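Local coordinates for protein exopolygalacturonase (Yersinia enterocolitica, PDB 2UVF) that probably hydrolyses pectic polygalacturonate from the chain end as a family 28 exopolygalacturonase, and binds digalacturonic acid in a cleft on its parallel beta-helix, at residues Leu171-Ile176 and Pro223-Ala228; Ser236-Pro241 and Leu322-Gly327; Ser299-Asp304 and Asn310-Ala315; Leu370-Tyr375 and Asp381-Gly386. All coordinates share one frame; numbering follows the deposited sequence.

How the interactions relate
Interactions 1, 2 and 3 are clustered on one side of the chain's centre. Interaction 4 lies near that centre, between strands of the beta-helix. Interaction 3 is nested in the loop closed by interaction 2, and their centres are about 13 Å apart. They pack directly: A325 CB lies 3.5 Å from A315 CB, and L322 CD1 lies 3.6 Å from V312 CG1. Interaction 1 touches both, with P223 CG 3.3 Å from N310 O and A228 CB 3.4 Å from E239 OE2. Interactions 2 and 4 do not touch, their nearest atoms being about 6 Å apart. Both reach the same galacturonate, 236-241 through R240 and 381-386 through E384.

Interaction 1. Residues Leu171-Ile176 and Pro223-Ala228; sequences LNTKAI and PDDYPA
The D225 carboxylate turns its OD1 to both L171 and T173. L171 CD2 is the closest atom, 3.2 Å from D225 OD1, and T173 OG1 lies 3.7 Å from that same oxygen. No hydrogen bond crosses between the segments. The contact joins the start of helix 173-181 to the loop that leaves the parallel beta-helix after strand 215-219 and runs to strand 228-230. It is a small surface contact.

L171 and D225 approach from opposite directions. With CG anti to N (chi1 173°), L171 points its branched end at the acid. CD1 is the more distant of the two methyls, 3.9 Å from D225 OD2. T173 meets the acid obliquely through its hydroxyl, whose hydrogen-bond partner is G199 N on strand 194-202. D225 OD2 has a weak hydrogen bond to S220 OG.

N172 holds the N-cap position but makes no capping bond with its side chain. Its OD1 binds I165 N and its ND2 binds K197 O. Its carbonyl serves the first turn of the helix: I176 N donates to N172 O at 2.9 Å.

Interaction 2. Residues Ser236-Pro241 and Leu322-Gly327; sequences STIERP and LKNAYG. With ADA (alpha-D-galactopyranuronic acid), chain C.
I238 and N324 make the van der Waals part of this contact. The side chains cross at about a right angle. I238 puts its CD1 methyl against the amide end of N324, 3.6 Å from ND2 and 3.9 Å from CG. In I238, CG1 is anti to the carbonyl carbon, and CD1 extends from it to the helix. The backbone N of N324 is hydrogen-bonded to D321 OD1.

The second approach is polar, but no hydrogen bond crosses between the segments. R240 NH2 lies 3.9 Å from G327 O, which sits obliquely to the guanidinium.

The segments belong to excursions from the parallel beta-helix. R240 and P241 lie on a short strand paired antiparallel with 228-230. L322-G327 lie on helix 322-328. The short strand places R240 in the glycan pocket.

Hydrogen bonds to the sugar acid make up the third group. The arginine chain is extended from CG to NE, and the carboxylate carbon C6 of the galacturonate (ADA) lies in the guanidinium plane, at its edge. R240 NH1 donates to ADA O6A at 2.7 Å (146°). NH2 is shared by both oxygens, with R240 NH2 to ADA O6A at 2.9 Å (140°) and R240 NH2 to ADA O6B at 3.0 Å (152°). ADA O6A thus takes two N-H groups. These bonds would fix the rotation of the carboxylate. N406 and H355 also bind this sugar, and Y230 OH has a weak hydrogen bond with R240 NH1.

Interaction 3. Residues Ser299-Asp304 and Asn310-Ala315; sequences SKVHED and NQVEKA
V301 and V312 meet through their methyl groups, with the two side chains set obliquely to each other. V301 does the touching with CG1 alone. This methyl sits 3.9 Å from V312 CG1 and 4.0 Å from V312 CB, so it rests against the branch point and not at a single tip. V301 CG1 lies between its own backbone N and carbonyl carbon (chi1 70°), which brings it to the facing helix. Both valines are buried.

H302 and E313 flank this apolar pair on the exposed side. E313 OE2 lies 4.0 Å from H302 CB. The imidazole itself leads away from E313. The glutamate chain is extended beyond CG (chi2 -176°), which carries its carboxylate to the opposite helix. There a water joins the two segments. It donates to E313 OE2 at 3.0 Å and to the backbone oxygen H302 O at 3.2 Å. The water bridge lies beside the valine pair.

Within 299-304, K300 NZ forms a salt bridge with E303 OE2 at 3.6 Å. K300 O accepts from two backbone donors, E303 N and D304 N.

Helix 301-304 is followed closely by the longer helix 307-317, and both belong to the helical excursion that also holds helix 322-328. Helix 322-328 packs on the pair: Y326 touches V301, while A325 touches V312. On the loop after strand 215-219, P223 packs against Q311 and K314.

Interaction 4. Residues Leu370-Tyr375 and Asp381-Gly386; sequences LIHQTY and DGIEFG. With ADA (alpha-D-galactopyranuronic acid), chain C; SO4 (sulfate ion), chain G.
H372 and I383 carry the van der Waals contact, crossing at about a right angle. H372 CE1 sits 3.7 Å from I383 CG1, obliquely to the imidazole ring. The apolar pair is L370 and I383, with L370 CD1 4.1 Å from I383 CD1. The H372 ring also stacks on F398, and its NE2 is hydrogen-bonded to N396 OD1, which together fix the ring's rotation.

Polar links across the contact go through water. One water lies 2.9 Å from H372 ND1 and donates to G382 O at 2.6 Å. A second lies 2.9 Å from T374 OG1 and donates to D381 O at 2.7 Å. T374 OG1 also accepts from G401 N. These waters serve buried backbone oxygens.

Each segment also meets a bound group. E384 CD is 3.3 Å from O3 of the galacturonate, and the E384 chain is extended beyond CG. Q373 NE2 has a weak hydrogen bond to a sulfate, probably from the crystallisation liquor.

Strand 371-373 pairs in parallel with 348-350 and 397-399, while strand 383-386 pairs with 357-360 and 405-408. The contact thus packs side chains of two different strand stacks against each other inside the parallel beta-helix of family 28, where D381 and E384 line the glycan pocket.

Interaction 1. Residues Leu171-Ile176 and Pro223-Ala228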
# COMPACT_ATOMS: atom_id res chain seq x y z
N LEU A 171 24.32 15.58 12.78
CA LEU A 171 23.51 15.41 11.58
C LEU A 171 24.34 14.62 10.56
O LEU A 171 25.45 15.02 10.20
CB LEU A 171 23.08 16.77 11.02
CG LEU A 171 22.36 16.81 9.67
CD1 LEU A 171 20.90 16.35 9.80
CD2 LEU A 171 22.44 18.21 9.08
N ASN A 172 23.80 13.49 10.13
CA ASN A 172 24.57 12.52 9.35
C ASN A 172 24.32 12.56 7.84
O ASN A 172 24.81 11.68 7.13
CB ASN A 172 24.32 11.10 9.88
CG ASN A 172 24.87 10.90 11.28
OD1 ASN A 172 26.08 10.78 11.47
ND2 ASN A 172 23.97 10.85 12.26
N THR A 173 23.56 13.55 7.36
CA THR A 173 23.21 13.67 5.93
C THR A 173 24.43 13.47 5.05
O THR A 173 24.37 12.72 4.07
CB THR A 173 22.60 15.04 5.56
OG1 THR A 173 21.67 15.47 6.55
CG2 THR A 173 21.92 14.98 4.20
N LYS A 174 25.53 14.14 5.43
CA LYS A 174 26.79 14.15 4.68
C LYS A 174 27.52 12.81 4.72
O LYS A 174 27.97 12.32 3.68
CB LYS A 174 27.69 15.29 5.17
CG LYS A 174 28.45 15.97 4.05
CD LYS A 174 28.65 17.47 4.32
CE LYS A 174 28.49 18.30 3.05
NZ LYS A 174 27.05 18.44 2.66
N ALA A 175 27.63 12.23 5.91
CA ALA A 175 28.20 10.89 6.07
C ALA A 175 27.44 9.85 5.25
O ALA A 175 28.05 9.12 4.45
CB ALA A 175 28.20 10.51 7.54
N ILE A 176 26.12 9.79 5.43
CA ILE A 176 25.26 8.84 4.71
C ILE A 176 25.29 9.06 3.20
O ILE A 176 25.38 8.11 2.43
CB ILE A 176 23.79 8.85 5.25
CG1 ILE A 176 23.75 8.40 6.71
CG2 ILE A 176 22.89 7.94 4.40
CD1 ILE A 176 22.59 8.93 7.51
N PRO A 223 13.76 22.31 8.43
CA PRO A 223 13.28 22.42 7.05
C PRO A 223 14.39 22.64 6.00
O PRO A 223 14.13 22.47 4.80
CB PRO A 223 12.35 23.64 7.08
CG PRO A 223 11.97 23.81 8.49
CD PRO A 223 13.09 23.27 9.33
N ASP A 224 15.61 22.96 6.45
CA ASP A 224 16.76 23.28 5.57
C ASP A 224 17.47 22.07 5.03
O ASP A 224 18.18 22.15 4.02
CB ASP A 224 17.80 24.10 6.33
CG ASP A 224 17.41 25.55 6.49
OD1 ASP A 224 16.43 26.00 5.86
OD2 ASP A 224 18.11 26.24 7.26
N ASP A 225 17.28 20.94 5.72
CA ASP A 225 17.90 19.68 5.34
C ASP A 225 17.08 18.90 4.32
O ASP A 225 17.43 17.79 3.95
CB ASP A 225 18.13 18.84 6.59
CG ASP A 225 19.43 19.18 7.28
OD1 ASP A 225 20.51 18.97 6.65
OD2 ASP A 225 19.37 19.66 8.45
N TYR A 226 16.00 19.52 3.85
CA TYR A 226 15.12 18.97 2.82
C TYR A 226 14.97 20.05 1.74
O TYR A 226 14.06 20.88 1.82
CB TYR A 226 13.74 18.57 3.39
CG TYR A 226 13.79 17.67 4.63
CD1 TYR A 226 13.75 16.28 4.51
CD2 TYR A 226 13.87 18.22 5.92
CE1 TYR A 226 13.79 15.45 5.64
CE2 TYR A 226 13.91 17.41 7.06
CZ TYR A 226 13.86 16.02 6.91
OH TYR A 226 13.89 15.20 8.02
N PRO A 227 15.87 20.05 0.73
CA PRO A 227 15.83 21.10 -0.27
C PRO A 227 14.79 20.75 -1.33
O PRO A 227 14.17 19.69 -1.23
CB PRO A 227 17.26 21.12 -0.83
CG PRO A 227 17.83 19.74 -0.56
CD PRO A 227 16.92 19.05 0.44
N ALA A 228 14.58 21.62 -2.32
CA ALA A 228 13.50 21.40 -3.29
C ALA A 228 13.57 19.98 -3.84
O ALA A 228 14.65 19.48 -4.14
CB ALA A 228 13.56 22.44 -4.42

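Interaction 2. Residues Ser236-Pro241 and Leu322-Gly327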
# COMPACT_ATOMS: atom_id res chain seq x y z
N SER A 236 1.63 20.23 -12.05
CA SER A 236 1.54 20.62 -10.64
C SER A 236 2.38 21.87 -10.43
O SER A 236 3.58 21.86 -10.72
CB SER A 236 1.97 19.48 -9.70
OG SER A 236 0.96 18.49 -9.60
N THR A 237 1.76 22.93 -9.92
CA THR A 237 2.41 24.24 -9.91
C THR A 237 3.25 24.57 -8.68
O THR A 237 4.13 25.42 -8.73
CB THR A 237 1.43 25.39 -10.32
OG1 THR A 237 0.24 25.35 -9.52
CG2 THR A 237 1.03 25.25 -11.78
N ILE A 238 3.01 23.84 -7.58
CA ILE A 238 3.75 24.05 -6.34
C ILE A 238 4.79 22.94 -6.13
O ILE A 238 4.47 21.74 -6.11
CB ILE A 238 2.76 24.22 -5.13
CG1 ILE A 238 1.77 25.37 -5.41
CG2 ILE A 238 3.51 24.40 -3.80
CD1 ILE A 238 0.52 25.38 -4.55
N GLU A 239 6.05 23.36 -5.99
CA GLU A 239 7.18 22.46 -5.76
C GLU A 239 7.15 21.95 -4.31
O GLU A 239 6.89 22.71 -3.38
CB GLU A 239 8.49 23.20 -6.04
CG GLU A 239 9.79 22.47 -5.73
CD GLU A 239 10.30 21.57 -6.84
OE1 GLU A 239 9.58 21.34 -7.83
OE2 GLU A 239 11.45 21.09 -6.73
N ARG A 240 7.43 20.65 -4.15
CA ARG A 240 7.41 20.02 -2.83
C ARG A 240 8.83 19.76 -2.35
O ARG A 240 9.74 19.58 -3.17
CB ARG A 240 6.60 18.72 -2.89
CG ARG A 240 5.13 18.96 -3.08
CD ARG A 240 4.40 17.66 -3.30
NE ARG A 240 2.96 17.82 -3.12
CZ ARG A 240 2.10 16.81 -3.00
NH1 ARG A 240 2.51 15.55 -3.04
NH2 ARG A 240 0.82 17.07 -2.83
N PRO A 241 9.05 19.73 -1.03
CA PRO A 241 10.42 19.45 -0.65
C PRO A 241 10.77 17.98 -0.87
O PRO A 241 9.87 17.16 -1.16
CB PRO A 241 10.44 19.80 0.84
CG PRO A 241 9.06 19.56 1.30
CD PRO A 241 8.18 19.93 0.14
N LEU A 322 -1.49 29.29 4.77
CA LEU A 322 -1.50 28.07 5.57
C LEU A 322 -2.02 26.86 4.80
O LEU A 322 -1.35 25.81 4.80
CB LEU A 322 -2.35 28.28 6.82
CG LEU A 322 -2.29 27.25 7.94
CD1 LEU A 322 -0.90 27.15 8.44
CD2 LEU A 322 -3.21 27.72 9.06
N LYS A 323 -3.18 26.99 4.14
CA LYS A 323 -3.75 25.88 3.38
C LYS A 323 -2.71 25.20 2.48
O LYS A 323 -2.50 23.99 2.58
CB LYS A 323 -5.00 26.29 2.58
CG LYS A 323 -5.39 25.24 1.50
CD LYS A 323 -6.77 25.47 0.87
CE LYS A 323 -6.89 24.74 -0.48
NZ LYS A 323 -6.05 25.39 -1.56
N ASN A 324 -2.04 26.00 1.63
CA ASN A 324 -1.01 25.49 0.72
C ASN A 324 0.28 25.04 1.40
O ASN A 324 0.95 24.14 0.91
CB ASN A 324 -0.68 26.52 -0.38
CG ASN A 324 -1.70 26.55 -1.50
OD1 ASN A 324 -2.15 27.62 -1.92
ND2 ASN A 324 -2.08 25.37 -2.00
N ALA A 325 0.64 25.70 2.50
CA ALA A 325 1.86 25.38 3.22
C ALA A 325 1.72 23.99 3.88
O ALA A 325 2.62 23.16 3.78
CB ALA A 325 2.18 26.45 4.24
N TYR A 326 0.58 23.77 4.52
CA TYR A 326 0.23 22.47 5.09
C TYR A 326 0.05 21.36 4.03
O TYR A 326 0.53 20.22 4.23
CB TYR A 326 -1.02 22.63 5.96
CG TYR A 326 -1.31 21.45 6.86
CD1 TYR A 326 -0.58 21.25 8.05
CD2 TYR A 326 -2.32 20.53 6.53
CE1 TYR A 326 -0.85 20.14 8.89
CE2 TYR A 326 -2.59 19.42 7.35
CZ TYR A 326 -1.85 19.24 8.52
OH TYR A 326 -2.14 18.17 9.31
N GLY A 327 -0.63 21.68 2.93
CA GLY A 327 -0.92 20.72 1.88
C GLY A 327 0.23 20.30 0.97
O GLY A 327 0.18 19.22 0.35
C1 ADA C . -4.26 12.35 -3.11
C2 ADA C . -3.78 11.05 -3.78
C3 ADA C . -2.45 10.65 -3.11
C4 ADA C . -1.40 11.79 -3.27
C5 ADA C . -1.94 13.10 -2.67
C6 ADA C . -1.07 14.38 -2.75
O2 ADA C . -4.77 10.01 -3.68
O3 ADA C . -1.98 9.40 -3.62
O4 ADA C . -1.05 11.98 -4.65
O5 ADA C . -3.26 13.42 -3.22
O6B ADA C . -1.64 15.41 -3.16
O6A ADA C . 0.14 14.32 -2.40

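Interaction 3. Residues Ser299-Asp304 and Asn310-Ala315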
# COMPACT_ATOMS: atom_id res chain seq x y z
N SER A 299 -4.55 24.30 11.03
CA SER A 299 -4.64 25.32 12.06
C SER A 299 -4.06 24.90 13.41
O SER A 299 -3.92 25.73 14.31
CB SER A 299 -6.09 25.74 12.25
OG SER A 299 -6.88 24.66 12.72
N LYS A 300 -3.74 23.60 13.54
CA LYS A 300 -3.20 23.03 14.78
C LYS A 300 -1.74 22.54 14.67
O LYS A 300 -1.16 22.13 15.67
CB LYS A 300 -4.10 21.91 15.31
CG LYS A 300 -5.48 22.36 15.84
CD LYS A 300 -5.38 23.24 17.11
CE LYS A 300 -6.71 23.96 17.39
NZ LYS A 300 -6.75 24.75 18.68
N VAL A 301 -1.16 22.56 13.47
CA VAL A 301 0.21 22.07 13.24
C VAL A 301 1.27 22.82 14.09
O VAL A 301 2.30 22.26 14.47
CB VAL A 301 0.59 22.08 11.71
CG1 VAL A 301 0.76 23.51 11.17
CG2 VAL A 301 1.82 21.23 11.43
N HIS A 302 1.00 24.09 14.38
CA HIS A 302 1.85 24.89 15.24
C HIS A 302 1.96 24.27 16.65
O HIS A 302 2.97 24.46 17.33
CB HIS A 302 1.35 26.34 15.28
CG HIS A 302 0.07 26.53 16.04
ND1 HIS A 302 -1.17 26.47 15.45
CD2 HIS A 302 -0.15 26.77 17.36
CE1 HIS A 302 -2.10 26.68 16.36
NE2 HIS A 302 -1.51 26.86 17.53
N GLU A 303 0.94 23.52 17.07
CA GLU A 303 0.95 22.75 18.32
C GLU A 303 1.47 21.30 18.17
O GLU A 303 2.15 20.78 19.06
CB GLU A 303 -0.46 22.67 18.91
CG GLU A 303 -1.10 23.99 19.32
CD GLU A 303 -2.60 23.83 19.53
OE1 GLU A 303 -3.07 22.66 19.60
OE2 GLU A 303 -3.32 24.87 19.60
N ASP A 304 1.16 20.64 17.06
CA ASP A 304 1.31 19.18 16.95
C ASP A 304 2.57 18.68 16.26
O ASP A 304 3.03 17.57 16.52
CB ASP A 304 0.09 18.57 16.25
CG ASP A 304 -1.20 18.90 16.92
OD1 ASP A 304 -1.23 19.02 18.15
OD2 ASP A 304 -2.21 19.02 16.22
N ASN A 310 7.73 22.96 11.68
CA ASN A 310 8.81 23.79 11.17
C ASN A 310 8.74 24.10 9.68
O ASN A 310 9.03 25.22 9.26
CB ASN A 310 10.16 23.16 11.53
CG ASN A 310 10.41 23.11 13.04
OD1 ASN A 310 9.68 23.70 13.83
ND2 ASN A 310 11.46 22.41 13.45
N GLN A 311 8.35 23.11 8.89
CA GLN A 311 8.17 23.28 7.45
C GLN A 311 6.96 24.16 7.10
O GLN A 311 7.04 24.99 6.18
CB GLN A 311 8.10 21.92 6.75
CG GLN A 311 9.44 21.19 6.69
CD GLN A 311 9.37 19.81 6.01
OE1 GLN A 311 8.46 19.02 6.28
NE2 GLN A 311 10.34 19.51 5.17
N VAL A 312 5.85 24.03 7.85
CA VAL A 312 4.68 24.90 7.63
C VAL A 312 4.98 26.36 8.05
O VAL A 312 4.68 27.29 7.31
CB VAL A 312 3.36 24.34 8.26
CG1 VAL A 312 2.19 25.29 8.07
CG2 VAL A 312 3.03 22.96 7.68
N GLU A 313 5.60 26.55 9.21
CA GLU A 313 6.03 27.88 9.64
C GLU A 313 7.01 28.56 8.64
O GLU A 313 6.88 29.73 8.35
CB GLU A 313 6.60 27.82 11.07
CG GLU A 313 5.52 27.35 12.09
CD GLU A 313 6.00 27.35 13.54
OE1 GLU A 313 7.23 27.47 13.77
OE2 GLU A 313 5.13 27.24 14.44
N LYS A 314 7.96 27.79 8.11
CA LYS A 314 8.89 28.31 7.11
C LYS A 314 8.20 28.70 5.80
O LYS A 314 8.47 29.77 5.24
CB LYS A 314 10.04 27.32 6.87
CG LYS A 314 10.90 27.68 5.67
CD LYS A 314 12.31 27.14 5.77
CE LYS A 314 13.25 27.96 4.88
NZ LYS A 314 13.47 29.36 5.42
N ALA A 315 7.30 27.84 5.31
CA ALA A 315 6.54 28.09 4.09
C ALA A 315 5.68 29.36 4.17
O ALA A 315 5.60 30.11 3.19
CB ALA A 315 5.67 26.89 3.77
O HOH W 1 4.17 27.47 17.26

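Interaction 4. Residues Leu370-Tyr375 and Asp381-Gly386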
# COMPACT_ATOMS: atom_id res chain seq x y z
N LEU A 370 6.84 -4.94 5.09
CA LEU A 370 7.07 -3.66 5.75
C LEU A 370 6.09 -3.53 6.91
O LEU A 370 5.02 -4.14 6.91
CB LEU A 370 6.92 -2.49 4.77
CG LEU A 370 7.56 -2.56 3.36
CD1 LEU A 370 7.20 -1.29 2.53
CD2 LEU A 370 9.05 -2.73 3.41
N ILE A 371 6.48 -2.77 7.92
CA ILE A 371 5.62 -2.52 9.06
C ILE A 371 5.38 -1.00 9.10
O ILE A 371 6.31 -0.24 9.29
CB ILE A 371 6.29 -3.11 10.36
CG1 ILE A 371 6.44 -4.64 10.23
CG2 ILE A 371 5.51 -2.74 11.61
CD1 ILE A 371 7.59 -5.22 11.03
N HIS A 372 4.14 -0.57 8.85
CA HIS A 372 3.79 0.86 8.84
C HIS A 372 3.11 1.18 10.15
O HIS A 372 2.07 0.62 10.44
CB HIS A 372 2.84 1.21 7.65
CG HIS A 372 3.24 0.55 6.37
ND1 HIS A 372 4.00 1.18 5.41
CD2 HIS A 372 3.04 -0.71 5.92
CE1 HIS A 372 4.25 0.34 4.42
NE2 HIS A 372 3.67 -0.81 4.70
N GLN A 373 3.70 2.06 10.93
CA GLN A 373 3.16 2.47 12.20
C GLN A 373 3.12 4.00 12.24
O GLN A 373 4.02 4.66 12.79
CB GLN A 373 4.00 1.88 13.35
CG GLN A 373 4.20 0.34 13.36
CD GLN A 373 5.16 -0.10 14.46
OE1 GLN A 373 6.09 0.64 14.82
NE2 GLN A 373 4.95 -1.28 15.01
N THR A 374 2.07 4.56 11.64
CA THR A 374 2.00 6.00 11.39
C THR A 374 0.63 6.56 11.77
O THR A 374 0.29 7.65 11.33
CB THR A 374 2.32 6.36 9.92
OG1 THR A 374 1.27 5.90 9.06
CG2 THR A 374 3.63 5.73 9.46
N TYR A 375 -0.14 5.82 12.56
CA TYR A 375 -1.41 6.30 13.07
C TYR A 375 -1.07 7.29 14.15
O TYR A 375 -0.22 6.97 15.00
CB TYR A 375 -2.23 5.15 13.66
CG TYR A 375 -3.61 5.57 14.12
CD1 TYR A 375 -4.65 5.67 13.22
CD2 TYR A 375 -3.86 5.90 15.46
CE1 TYR A 375 -5.90 6.08 13.61
CE2 TYR A 375 -5.12 6.28 15.86
CZ TYR A 375 -6.14 6.36 14.92
OH TYR A 375 -7.41 6.77 15.28
N ASP A 381 -0.32 8.22 4.56
CA ASP A 381 -0.75 6.95 3.95
C ASP A 381 0.42 5.98 3.92
O ASP A 381 1.56 6.41 4.00
CB ASP A 381 -1.49 7.09 2.59
CG ASP A 381 -0.92 8.16 1.70
OD1 ASP A 381 0.32 8.43 1.81
OD2 ASP A 381 -1.72 8.72 0.88
N GLY A 382 0.12 4.69 3.84
CA GLY A 382 1.16 3.67 3.94
C GLY A 382 2.02 3.63 2.69
O GLY A 382 3.20 3.94 2.74
N ILE A 383 1.43 3.23 1.56
CA ILE A 383 2.13 3.23 0.29
C ILE A 383 1.25 3.88 -0.77
O ILE A 383 0.10 3.48 -0.96
CB ILE A 383 2.55 1.79 -0.18
CG1 ILE A 383 3.37 1.05 0.90
CG2 ILE A 383 3.34 1.88 -1.51
CD1 ILE A 383 3.61 -0.44 0.65
N GLU A 384 1.79 4.91 -1.43
CA GLU A 384 1.17 5.46 -2.63
C GLU A 384 1.77 4.84 -3.87
O GLU A 384 2.99 4.78 -3.99
CB GLU A 384 1.34 6.98 -2.71
CG GLU A 384 0.60 7.73 -1.67
CD GLU A 384 0.75 9.21 -1.80
OE1 GLU A 384 1.48 9.67 -2.70
OE2 GLU A 384 0.13 9.92 -1.01
N PHE A 385 0.91 4.39 -4.79
CA PHE A 385 1.32 3.99 -6.13
C PHE A 385 0.74 5.03 -7.11
O PHE A 385 -0.47 5.25 -7.18
CB PHE A 385 0.87 2.56 -6.46
CG PHE A 385 1.59 1.49 -5.69
CD1 PHE A 385 2.96 1.26 -5.89
CD2 PHE A 385 0.91 0.68 -4.77
CE1 PHE A 385 3.64 0.26 -5.17
CE2 PHE A 385 1.58 -0.32 -4.05
CZ PHE A 385 2.95 -0.53 -4.26
N GLY A 386 1.63 5.71 -7.84
CA GLY A 386 1.23 6.81 -8.72
C GLY A 386 1.74 6.68 -10.14
O GLY A 386 2.96 6.74 -10.38
C1 ADA C . -4.26 12.35 -3.11
C2 ADA C . -3.78 11.05 -3.78
C3 ADA C . -2.45 10.65 -3.11
C4 ADA C . -1.40 11.79 -3.27
C5 ADA C . -1.94 13.10 -2.67
C6 ADA C . -1.07 14.38 -2.75
O2 ADA C . -4.77 10.01 -3.68
O3 ADA C . -1.98 9.40 -3.62
O4 ADA C . -1.05 11.98 -4.65
O5 ADA C . -3.26 13.42 -3.22
O6B ADA C . -1.64 15.41 -3.16
O6A ADA C . 0.14 14.32 -2.40
S SO4 G . 3.93 -5.08 14.44
O1 SO4 G . 5.05 -5.74 13.75
O2 SO4 G . 3.76 -5.69 15.75
O3 SO4 G . 4.13 -3.64 14.60
O4 SO4 G . 2.73 -5.27 13.63
O HOH W 2 4.22 4.08 5.18
O HOH W 3 2.53 5.72 6.45